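Local coordinates for protein citryl-CoA lyase (Hydrogenobacter thermophilus, PDB 6HXP) that probably cleaves citryl-CoA to acetyl-CoA and oxaloacetate as a member of the citrate synthase family, and binds coenzyme A, at residues 168-173 and 184-189; 107-112 and 132-137; 151-156 and 192-197. All coordinates share one frame; numbering follows the deposited sequence.

Contact 1 of 3, residues 168-173 and 184-189; sequences FAEDVA and LVLNVD. With COA (coenzyme A), chain B.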
loop_
_atom_site.group_PDB
_atom_site.type_symbol
_atom_site.label_atom_id
_atom_site.label_comp_id
_atom_site.label_asym_id
_atom_site.label_seq_id
_atom_site.Cartn_x
_atom_site.Cartn_y
_atom_site.Cartn_z
ATOM N N PHE A 168 3.111 36.804 5.714
ATOM C CA PHE A 168 4.159 36.218 6.554
ATOM C C PHE A 168 5.075 35.330 5.721
ATOM O O PHE A 168 6.285 35.486 5.771
ATOM C CB PHE A 168 3.558 35.400 7.719
ATOM C CG PHE A 168 4.626 34.798 8.616
ATOM C CD1 PHE A 168 5.209 35.550 9.626
ATOM C CD2 PHE A 168 5.047 33.483 8.441
ATOM C CE1 PHE A 168 6.215 35.010 10.423
ATOM C CE2 PHE A 168 6.058 32.946 9.229
ATOM C CZ PHE A 168 6.616 33.701 10.234
ATOM N N ALA A 169 4.496 34.425 4.930
ATOM C CA ALA A 169 5.313 33.516 4.117
ATOM C C ALA A 169 6.229 34.273 3.153
ATOM O O ALA A 169 7.402 33.928 3.003
ATOM C CB ALA A 169 4.424 32.551 3.352
ATOM N N GLU A 170 5.727 35.333 2.526
ATOM C CA GLU A 170 6.571 36.131 1.607
ATOM C C GLU A 170 7.544 37.000 2.350
ATOM O O GLU A 170 8.687 37.180 1.895
ATOM C CB GLU A 170 5.683 36.945 0.663
ATOM C CG GLU A 170 4.888 36.038 -0.254
ATOM C CD GLU A 170 4.525 36.644 -1.587
ATOM O OE1 GLU A 170 3.747 37.618 -1.596
ATOM O OE2 GLU A 170 5.110 36.216 -2.605
ATOM N N ASP A 171 7.141 37.549 3.515
ATOM C CA ASP A 171 8.062 38.356 4.317
ATOM C C ASP A 171 9.251 37.511 4.766
ATOM O O ASP A 171 10.368 38.015 4.787
ATOM C CB ASP A 171 7.362 38.938 5.558
ATOM C CG ASP A 171 6.462 40.125 5.279
ATOM O OD1 ASP A 171 6.498 40.644 4.143
ATOM O OD2 ASP A 171 5.655 40.476 6.166
ATOM N N VAL A 172 9.026 36.243 5.113
ATOM C CA VAL A 172 10.114 35.347 5.529
ATOM C C VAL A 172 11.103 35.133 4.377
ATOM O O VAL A 172 12.309 35.171 4.626
ATOM C CB VAL A 172 9.554 33.996 6.093
ATOM C CG1 VAL A 172 10.625 32.905 6.145
ATOM C CG2 VAL A 172 8.914 34.198 7.467
ATOM N N ALA A 173 10.630 34.951 3.129
ATOM C CA ALA A 173 11.567 34.762 2.010
ATOM C C ALA A 173 12.463 35.988 1.851
ATOM O O ALA A 173 13.682 35.865 1.682
ATOM C CB ALA A 173 10.824 34.532 0.719
ATOM N N LEU A 184 16.465 32.978 -1.170
ATOM C CA LEU A 184 15.910 31.624 -1.053
ATOM C C LEU A 184 14.398 31.808 -1.293
ATOM O O LEU A 184 13.719 32.413 -0.471
ATOM C CB LEU A 184 16.121 31.008 0.336
ATOM C CG LEU A 184 17.336 30.119 0.519
ATOM C CD1 LEU A 184 17.590 29.893 1.971
ATOM C CD2 LEU A 184 17.153 28.799 -0.166
ATOM N N VAL A 185 13.886 31.235 -2.361
ATOM C CA VAL A 185 12.490 31.469 -2.754
ATOM C C VAL A 185 11.491 30.813 -1.835
ATOM O O VAL A 185 11.746 29.727 -1.306
ATOM C CB VAL A 185 12.250 31.032 -4.227
ATOM C CG1 VAL A 185 13.256 31.685 -5.182
ATOM C CG2 VAL A 185 12.246 29.525 -4.380
ATOM N N LEU A 186 10.299 31.399 -1.773
ATOM C CA LEU A 186 9.128 30.740 -1.184
ATOM C C LEU A 186 8.720 29.735 -2.273
ATOM O O LEU A 186 8.304 30.142 -3.352
ATOM C CB LEU A 186 8.007 31.748 -0.928
ATOM C CG LEU A 186 6.672 31.138 -0.467
ATOM C CD1 LEU A 186 6.806 30.448 0.852
ATOM C CD2 LEU A 186 5.593 32.197 -0.382
ATOM N N ASN A 187 8.906 28.460 -2.041
ATOM C CA ASN A 187 8.614 27.445 -3.050
ATOM C C ASN A 187 7.156 27.078 -3.040
ATOM O O ASN A 187 6.384 27.494 -2.151
ATOM C CB ASN A 187 9.547 26.218 -2.936
ATOM C CG ASN A 187 9.359 25.401 -1.692
ATOM O OD1 ASN A 187 8.236 25.092 -1.296
ATOM N ND2 ASN A 187 10.477 24.934 -1.110
ATOM N N VAL A 188 6.716 26.283 -4.024
ATOM C CA VAL A 188 5.304 25.962 -4.150
ATOM C C VAL A 188 4.734 25.243 -2.925
ATOM O O VAL A 188 3.562 25.427 -2.576
ATOM C CB VAL A 188 5.029 25.203 -5.474
ATOM C CG1 VAL A 188 5.581 23.761 -5.436
ATOM C CG2 VAL A 188 3.561 25.245 -5.823
ATOM N N ASP A 189 5.572 24.493 -2.187
ATOM C CA ASP A 189 5.074 23.849 -0.958
ATOM C C ASP A 189 4.737 24.939 0.071
ATOM O O ASP A 189 3.700 24.870 0.734
ATOM C CB ASP A 189 6.121 22.926 -0.307
ATOM C CG ASP A 189 6.512 21.716 -1.101
ATOM O OD1 ASP A 189 5.663 21.206 -1.840
ATOM O OD2 ASP A 189 7.682 21.254 -0.948
HETATM N N1A COA B . 16.205 27.255 5.175
HETATM C C2A COA B . 17.413 27.665 5.581
HETATM N N3A COA B . 18.589 27.559 4.951
HETATM C C4A COA B . 18.450 26.944 3.769
HETATM C C5A COA B . 17.272 26.459 3.221
HETATM C C6A COA B . 16.096 26.639 3.975
HETATM N N6A COA B . 14.885 26.258 3.559
HETATM N N7A COA B . 17.506 25.900 1.975
HETATM C C8A COA B . 18.792 26.068 1.794
HETATM N N9A COA B . 19.426 26.699 2.833
HETATM C C1B COA B . 20.824 27.128 2.906
HETATM C C2B COA B . 21.818 26.295 2.078
HETATM O O2B COA B . 22.485 25.352 2.909
HETATM C C3B COA B . 22.763 27.385 1.583
HETATM O O3B COA B . 23.650 27.793 2.649
HETATM P P3B COA B . 25.142 28.417 2.480
HETATM O O7A COA B . 25.562 28.463 1.044
HETATM O O8A COA B . 25.094 29.807 3.125
HETATM O O9A COA B . 26.052 27.530 3.337
HETATM C C4B COA B . 21.815 28.552 1.334
HETATM O O4B COA B . 20.900 28.468 2.445
HETATM C C5B COA B . 21.026 28.520 0.048
HETATM O O5B COA B . 21.870 28.135 -1.057
HETATM P P1A COA B . 21.250 27.453 -2.394
HETATM O O1A COA B . 22.334 26.997 -3.293
HETATM O O2A COA B . 20.317 28.497 -3.009
HETATM O O3A COA B . 20.343 26.228 -1.930
HETATM P P2A COA B . 20.480 24.653 -2.110
HETATM O O4A COA B . 20.755 24.315 -3.526
HETATM O O5A COA B . 21.578 24.200 -1.144
HETATM O O6A COA B . 19.105 23.972 -1.552
HETATM C CBP COA B . 17.137 22.549 -1.720
HETATM C CCP COA B . 18.140 23.422 -2.468
HETATM C CDP COA B . 15.856 22.464 -2.565
HETATM C CEP COA B . 17.735 21.142 -1.586
HETATM C CAP COA B . 16.800 23.084 -0.304
HETATM O OAP COA B . 16.685 24.498 -0.246
HETATM C C9P COA B . 15.575 22.428 0.327
HETATM O O9P COA B . 15.669 21.328 0.867
HETATM N N8P COA B . 14.437 23.126 0.292
HETATM C C7P COA B . 13.229 22.705 0.991
HETATM C C6P COA B . 13.335 22.931 2.487
HETATM C C5P COA B . 12.262 22.200 3.259
HETATM O O5P COA B . 11.070 22.418 3.050
HETATM N N4P COA B . 12.697 21.346 4.187
HETATM C C3P COA B . 11.926 20.959 5.362
HETATM C C2P COA B . 10.773 20.020 5.062
HETATM S S1P COA B . 11.458 18.572 4.214
#
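The loop leading from helix 164-180 into helix 188-198 lines the coenzyme A pocket through L184 and packs back on that first helix, where A169, E170 and A173 meet L184 and L186. L186 reaches back to the helix. With CG anti to the backbone N (chi1 173°), its CD2 comes 3.9 Å from A169 CB and equally close to E170 CG, crossing the glutamate stem at about a right angle. A173 CB rests against the loop backbone, 3.8 Å from L184 O, a buried carbonyl without a hydrogen-bond partner. The side chain of L184 ends away from the helix, at the cofactor: CD1 lies 3.6 Å from both C4A and the ribose O4B of coenzyme A, while CD2 lies 3.6 Å from its N7A. Replacing L184 removes both methyls, and an alanine here is likely to leave the adenine and ribose without this apolar support. N187 then N-caps helix 188-198, its OD1 taking a weak bond from D189 N at 2.9 Å. E170 OE1 is hydrogen-bonded to the hydroxyl of Y162. Helix 101-116 packs on A169 through I110, and M153 of helix 147-158 touches L186.

Contact 2 of 3, residues 107-112 and 132-137; sequences MRFIQE and KPIPGY. With COA (coenzyme A), chain B.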
loop_
_atom_site.group_PDB
_atom_site.type_symbol
_atom_site.label_atom_id
_atom_site.label_comp_id
_atom_site.label_asym_id
_atom_site.label_seq_id
_atom_site.Cartn_x
_atom_site.Cartn_y
_atom_site.Cartn_z
ATOM N N MET A 107 3.080 24.585 6.854
ATOM C CA MET A 107 1.850 25.108 7.459
ATOM C C MET A 107 2.052 25.357 8.943
ATOM O O MET A 107 1.582 26.358 9.460
ATOM C CB MET A 107 0.682 24.132 7.269
ATOM C CG MET A 107 0.116 24.127 5.855
ATOM S SD MET A 107 -1.304 23.037 5.674
ATOM C CE MET A 107 -2.602 23.982 6.531
ATOM N N ARG A 108 2.750 24.453 9.647
ATOM C CA ARG A 108 2.976 24.659 11.087
ATOM C C ARG A 108 3.837 25.895 11.318
ATOM O O ARG A 108 3.542 26.720 12.179
ATOM C CB ARG A 108 3.653 23.411 11.656
ATOM C CG ARG A 108 3.719 23.404 13.154
ATOM C CD ARG A 108 4.348 22.125 13.660
ATOM N NE ARG A 108 4.156 22.038 15.112
ATOM C CZ ARG A 108 4.533 21.005 15.855
ATOM N NH1 ARG A 108 5.189 19.990 15.310
ATOM N NH2 ARG A 108 4.281 20.991 17.158
ATOM N N PHE A 109 4.906 26.031 10.525
ATOM C CA PHE A 109 5.817 27.168 10.639
ATOM C C PHE A 109 5.084 28.510 10.375
ATOM O O PHE A 109 5.237 29.456 11.152
ATOM C CB PHE A 109 6.962 27.009 9.627
ATOM C CG PHE A 109 7.807 28.246 9.461
ATOM C CD1 PHE A 109 8.625 28.679 10.481
ATOM C CD2 PHE A 109 7.744 28.998 8.298
ATOM C CE1 PHE A 109 9.388 29.845 10.342
ATOM C CE2 PHE A 109 8.503 30.159 8.155
ATOM C CZ PHE A 109 9.311 30.584 9.186
ATOM N N ILE A 110 4.319 28.584 9.286
ATOM C CA ILE A 110 3.587 29.782 8.928
ATOM C C ILE A 110 2.529 30.110 9.984
ATOM O O ILE A 110 2.419 31.265 10.417
ATOM C CB ILE A 110 2.981 29.668 7.514
ATOM C CG1 ILE A 110 4.100 29.642 6.473
ATOM C CG2 ILE A 110 2.016 30.829 7.244
ATOM C CD1 ILE A 110 3.659 29.174 5.139
ATOM N N GLN A 111 1.784 29.102 10.441
ATOM C CA GLN A 111 0.746 29.360 11.442
ATOM C C GLN A 111 1.335 29.753 12.774
ATOM O O GLN A 111 0.857 30.705 13.390
ATOM C CB GLN A 111 -0.187 28.167 11.576
ATOM C CG GLN A 111 -1.027 27.975 10.328
ATOM C CD GLN A 111 -1.895 26.764 10.465
ATOM O OE1 GLN A 111 -2.368 26.470 11.568
ATOM N NE2 GLN A 111 -2.229 26.111 9.354
ATOM N N GLU A 112 2.379 29.052 13.213
ATOM C CA GLU A 112 3.010 29.406 14.484
ATOM C C GLU A 112 3.713 30.752 14.402
ATOM O O GLU A 112 3.693 31.511 15.372
ATOM C CB GLU A 112 3.927 28.273 14.978
ATOM C CG GLU A 112 3.112 27.064 15.421
ATOM C CD GLU A 112 3.886 25.860 15.919
ATOM O OE1 GLU A 112 5.135 25.901 15.902
ATOM O OE2 GLU A 112 3.237 24.864 16.312
ATOM N N LYS A 132 18.625 24.838 11.232
ATOM C CA LYS A 132 17.436 24.016 11.020
ATOM C C LYS A 132 16.831 24.479 9.697
ATOM O O LYS A 132 16.726 25.690 9.502
ATOM C CB LYS A 132 16.432 24.233 12.174
ATOM C CG LYS A 132 15.443 23.079 12.382
ATOM C CD LYS A 132 14.058 23.390 11.831
ATOM C CE LYS A 132 13.246 22.155 11.506
ATOM N NZ LYS A 132 12.014 22.492 10.741
ATOM N N PRO A 133 16.474 23.586 8.754
ATOM C CA PRO A 133 15.876 24.070 7.499
ATOM C C PRO A 133 14.539 24.776 7.723
ATOM O O PRO A 133 13.746 24.335 8.535
ATOM C CB PRO A 133 15.693 22.796 6.661
ATOM C CG PRO A 133 16.470 21.734 7.354
ATOM C CD PRO A 133 16.537 22.113 8.788
ATOM N N ILE A 134 14.314 25.898 7.056
ATOM C CA ILE A 134 13.048 26.615 7.155
ATOM C C ILE A 134 12.114 25.954 6.146
ATOM O O ILE A 134 12.393 25.989 4.945
ATOM C CB ILE A 134 13.185 28.136 6.928
ATOM C CG1 ILE A 134 14.277 28.737 7.846
ATOM C CG2 ILE A 134 11.831 28.809 7.237
ATOM C CD1 ILE A 134 14.811 30.044 7.350
ATOM N N PRO A 135 10.995 25.344 6.581
ATOM C CA PRO A 135 10.160 24.611 5.621
ATOM C C PRO A 135 9.409 25.482 4.651
ATOM O O PRO A 135 8.857 26.516 5.042
ATOM C CB PRO A 135 9.186 23.826 6.518
ATOM C CG PRO A 135 9.116 24.627 7.750
ATOM C CD PRO A 135 10.485 25.196 7.957
ATOM N N GLY A 136 9.372 25.048 3.394
ATOM C CA GLY A 136 8.683 25.769 2.331
ATOM C C GLY A 136 9.541 26.778 1.589
ATOM O O GLY A 136 9.001 27.505 0.750
ATOM N N TYR A 137 10.882 26.799 1.842
ATOM C CA TYR A 137 11.790 27.736 1.210
ATOM C C TYR A 137 12.923 27.013 0.515
ATOM O O TYR A 137 13.399 25.973 0.989
ATOM C CB TYR A 137 12.348 28.721 2.239
ATOM C CG TYR A 137 11.244 29.552 2.844
ATOM C CD1 TYR A 137 10.529 29.093 3.942
ATOM C CD2 TYR A 137 10.835 30.740 2.250
ATOM C CE1 TYR A 137 9.403 29.762 4.403
ATOM C CE2 TYR A 137 9.762 31.464 2.755
ATOM C CZ TYR A 137 9.041 30.968 3.830
ATOM O OH TYR A 137 7.927 31.613 4.301
HETATM N N1A COA B . 16.205 27.255 5.175
HETATM C C2A COA B . 17.413 27.665 5.581
HETATM N N3A COA B . 18.589 27.559 4.951
HETATM C C4A COA B . 18.450 26.944 3.769
HETATM C C5A COA B . 17.272 26.459 3.221
HETATM C C6A COA B . 16.096 26.639 3.975
HETATM N N6A COA B . 14.885 26.258 3.559
HETATM N N7A COA B . 17.506 25.900 1.975
HETATM C C8A COA B . 18.792 26.068 1.794
HETATM N N9A COA B . 19.426 26.699 2.833
HETATM C C1B COA B . 20.824 27.128 2.906
HETATM C C2B COA B . 21.818 26.295 2.078
HETATM O O2B COA B . 22.485 25.352 2.909
HETATM C C3B COA B . 22.763 27.385 1.583
HETATM O O3B COA B . 23.650 27.793 2.649
HETATM P P3B COA B . 25.142 28.417 2.480
HETATM O O7A COA B . 25.562 28.463 1.044
HETATM O O8A COA B . 25.094 29.807 3.125
HETATM O O9A COA B . 26.052 27.530 3.337
HETATM C C4B COA B . 21.815 28.552 1.334
HETATM O O4B COA B . 20.900 28.468 2.445
HETATM C C5B COA B . 21.026 28.520 0.048
HETATM O O5B COA B . 21.870 28.135 -1.057
HETATM P P1A COA B . 21.250 27.453 -2.394
HETATM O O1A COA B . 22.334 26.997 -3.293
HETATM O O2A COA B . 20.317 28.497 -3.009
HETATM O O3A COA B . 20.343 26.228 -1.930
HETATM P P2A COA B . 20.480 24.653 -2.110
HETATM O O4A COA B . 20.755 24.315 -3.526
HETATM O O5A COA B . 21.578 24.200 -1.144
HETATM O O6A COA B . 19.105 23.972 -1.552
HETATM C CBP COA B . 17.137 22.549 -1.720
HETATM C CCP COA B . 18.140 23.422 -2.468
HETATM C CDP COA B . 15.856 22.464 -2.565
HETATM C CEP COA B . 17.735 21.142 -1.586
HETATM C CAP COA B . 16.800 23.084 -0.304
HETATM O OAP COA B . 16.685 24.498 -0.246
HETATM C C9P COA B . 15.575 22.428 0.327
HETATM O O9P COA B . 15.669 21.328 0.867
HETATM N N8P COA B . 14.437 23.126 0.292
HETATM C C7P COA B . 13.229 22.705 0.991
HETATM C C6P COA B . 13.335 22.931 2.487
HETATM C C5P COA B . 12.262 22.200 3.259
HETATM O O5P COA B . 11.070 22.418 3.050
HETATM N N4P COA B . 12.697 21.346 4.187
HETATM C C3P COA B . 11.926 20.959 5.362
HETATM C C2P COA B . 10.773 20.020 5.062
HETATM S S1P COA B . 11.458 18.572 4.214
#
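F109 leaves helix 101-116 toward the loop 132-137, which holds the adenine of coenzyme A. Its CB touches the loop, 3.7 Å from P135 CG. Because CG is anti to the backbone N (chi1 168°), the ring is carried on toward I134 and Y137. There CE2 comes 3.9 Å from CE1 of Y137, the two side chains crossing at about a right angle, and at the tip CZ meets CG2 of I134 at 3.6 Å. That methyl sits over one face of the ring, offset toward the CZ-CE2 rim and 24° off the normal, in a CH-pi contact. The backbone of I134 reads the base: its N donates to N1A of coenzyme A (3.0 Å, 169°), and its O accepts from N6A at 2.9 Å. N6A is gripped a second time by Y137 O. A type II turn from I134 to Y137 puts G136 at backbone angles that favour glycine, and G136 N donates to O5P of the pantetheine arm at 3.1 Å. The rings of F109 and Y127 of helix 120-129 meet edge-to-face, and I176 of helix 164-180 touches both I134 and Y137. The hydroxyl of Y137 is hydrogen-bonded to A169 O, which ties the loop to helix 164-180.

Contact 3 of 3, residues 151-156 and 192-197; sequences RLMDIA and IAAIAS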
loop_
_atom_site.group_PDB
_atom_site.type_symbol
_atom_site.label_atom_id
_atom_site.label_comp_id
_atom_site.label_asym_id
_atom_site.label_seq_id
_atom_site.Cartn_x
_atom_site.Cartn_y
_atom_site.Cartn_z
ATOM N N ARG A 151 2.365 32.586 -9.333
ATOM C CA ARG A 151 1.049 32.457 -9.943
ATOM C C ARG A 151 -0.044 32.386 -8.862
ATOM O O ARG A 151 -1.073 33.071 -8.959
ATOM C CB ARG A 151 1.008 31.213 -10.830
ATOM C CG ARG A 151 -0.335 30.936 -11.515
ATOM C CD ARG A 151 -0.720 32.071 -12.418
ATOM N NE ARG A 151 -1.963 31.742 -13.100
ATOM C CZ ARG A 151 -2.799 32.649 -13.578
ATOM N NH1 ARG A 151 -2.509 33.947 -13.483
ATOM N NH2 ARG A 151 -3.947 32.275 -14.135
ATOM N N LEU A 152 0.184 31.547 -7.852
ATOM C CA LEU A 152 -0.787 31.381 -6.769
ATOM C C LEU A 152 -0.981 32.690 -5.972
ATOM O O LEU A 152 -2.116 33.039 -5.627
ATOM C CB LEU A 152 -0.374 30.266 -5.839
ATOM C CG LEU A 152 -0.618 28.873 -6.376
ATOM C CD1 LEU A 152 0.116 27.841 -5.519
ATOM C CD2 LEU A 152 -2.134 28.538 -6.400
ATOM N N MET A 153 0.105 33.386 -5.683
ATOM C CA MET A 153 0.041 34.626 -4.925
ATOM C C MET A 153 -0.586 35.729 -5.750
ATOM O O MET A 153 -1.312 36.562 -5.207
ATOM C CB MET A 153 1.397 35.041 -4.321
ATOM C CG MET A 153 1.912 34.051 -3.286
ATOM S SD MET A 153 0.740 33.881 -1.897
ATOM C CE MET A 153 1.575 32.660 -0.903
ATOM N N ASP A 154 -0.339 35.749 -7.066
ATOM C CA ASP A 154 -0.975 36.759 -7.925
ATOM C C ASP A 154 -2.470 36.550 -7.900
ATOM O O ASP A 154 -3.218 37.526 -7.826
ATOM C CB ASP A 154 -0.499 36.646 -9.386
ATOM C CG ASP A 154 0.901 37.154 -9.638
ATOM O OD1 ASP A 154 1.457 37.848 -8.746
ATOM O OD2 ASP A 154 1.455 36.851 -10.733
ATOM N N ILE A 155 -2.910 35.300 -7.985
ATOM C CA ILE A 155 -4.360 34.995 -7.922
ATOM C C ILE A 155 -4.914 35.411 -6.558
ATOM O O ILE A 155 -5.954 36.090 -6.482
ATOM C CB ILE A 155 -4.608 33.502 -8.210
ATOM C CG1 ILE A 155 -4.254 33.164 -9.674
ATOM C CG2 ILE A 155 -6.076 33.142 -7.949
ATOM C CD1 ILE A 155 -4.028 31.659 -9.871
ATOM N N ALA A 156 -4.207 35.042 -5.479
ATOM C CA ALA A 156 -4.651 35.414 -4.125
ATOM C C ALA A 156 -4.798 36.945 -4.008
ATOM O O ALA A 156 -5.754 37.410 -3.409
ATOM C CB ALA A 156 -3.658 34.931 -3.114
ATOM N N ILE A 192 1.425 26.816 -1.120
ATOM C CA ILE A 192 0.204 26.063 -0.806
ATOM C C ILE A 192 -0.025 26.042 0.690
ATOM O O ILE A 192 -1.145 26.222 1.168
ATOM C CB ILE A 192 0.317 24.657 -1.410
ATOM C CG1 ILE A 192 0.264 24.766 -2.942
ATOM C CG2 ILE A 192 -0.771 23.779 -0.871
ATOM C CD1 ILE A 192 0.561 23.497 -3.628
ATOM N N ALA A 193 1.039 25.853 1.474
ATOM C CA ALA A 193 0.911 25.894 2.920
ATOM C C ALA A 193 0.352 27.256 3.394
ATOM O O ALA A 193 -0.511 27.286 4.274
ATOM C CB ALA A 193 2.265 25.640 3.573
ATOM N N ALA A 194 0.829 28.384 2.808
ATOM C CA ALA A 194 0.339 29.685 3.198
ATOM C C ALA A 194 -1.139 29.839 2.868
ATOM O O ALA A 194 -1.923 30.345 3.678
ATOM C CB ALA A 194 1.123 30.763 2.470
ATOM N N ILE A 195 -1.537 29.384 1.691
ATOM C CA ILE A 195 -2.923 29.533 1.234
ATOM C C ILE A 195 -3.841 28.649 2.086
ATOM O O ILE A 195 -4.891 29.105 2.508
ATOM C CB ILE A 195 -2.995 29.206 -0.259
ATOM C CG1 ILE A 195 -2.306 30.346 -1.049
ATOM C CG2 ILE A 195 -4.439 29.021 -0.750
ATOM C CD1 ILE A 195 -1.828 29.949 -2.329
ATOM N N ALA A 196 -3.448 27.399 2.337
ATOM C CA ALA A 196 -4.272 26.515 3.153
ATOM C C ALA A 196 -4.362 27.074 4.579
ATOM O O ALA A 196 -5.399 26.955 5.230
ATOM C CB ALA A 196 -3.689 25.109 3.173
ATOM N N SER A 197 -3.296 27.702 5.066
ATOM C CA SER A 197 -3.323 28.332 6.392
ATOM C C SER A 197 -4.237 29.526 6.415
ATOM O O SER A 197 -4.979 29.721 7.375
ATOM C CB SER A 197 -1.916 28.714 6.832
ATOM O OG SER A 197 -1.061 27.583 6.965
#
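L152 and M153 of helix 147-158 meet I192, A194 and I195 of helix 188-198 through methyl and methylene groups, with no hydrogen bond between the two segments. I195 stretches CD1 across to the base of L152, where it lies 3.8 Å from CB. Further out on the same leucine, CD1 approaches CG1 of I192 at 4.0 Å. The CB of I192 points away from helix 147-158, and it is the CG1 methylene that meets the leucine. M153 reaches across differently: a bend at its second torsion (chi2 -60°) followed by an extended last bond carries CE to A194 CB, at 3.9 Å. The long thioether chain thereby reaches the short side chain of the alanine. The local axes run in nearly the same direction, 27° apart, and come no closer than 10.8 Å, a spacing that these side chains bridge.

Beyond this first shell, M53 and M57 of helix 48-60 pack on I195, and L103 of helix 101-116 touches I192. M153 is flanked by C166 and E170 of helix 164-180, while A169 of that helix lies against A194. On helix 188-198, S197 OG donates to A193 O, one turn back, at 2.8 Å and also pairs with Q111 NE2 of helix 101-116, so the polar groups there are matched away from the interface. R151 NH2 is hydrogen-bonded to V28 O of a second subunit, and V28 of that subunit also packs on L152. The joint between the helices is thus purely apolar: it depends on shape and burial, while directional bonds lie around it.

The three contacts lie within the citrate synthase family region, in its helical part. Contact 2 closes first along the chain; contact 3 then spans residues 151 to 197, and contact 1 forms within that span. Centres of contacts 1 and 2 are about 9 Å apart, those of 1 and 3 about 11 Å, and those of 2 and 3 about 15 Å. Contacts 1 and 3 share helix 188-198, and contacts 1 and 2 both touch coenzyme A, their loops joined by a probable hydrogen bond from N187 N to G136 O. M107 and I110 of contact 2 pack on helix 188-198, so the cofactor-binding loops and contact 3 belong to one helical packing, which helix 147-158 extends to a neighbouring subunit.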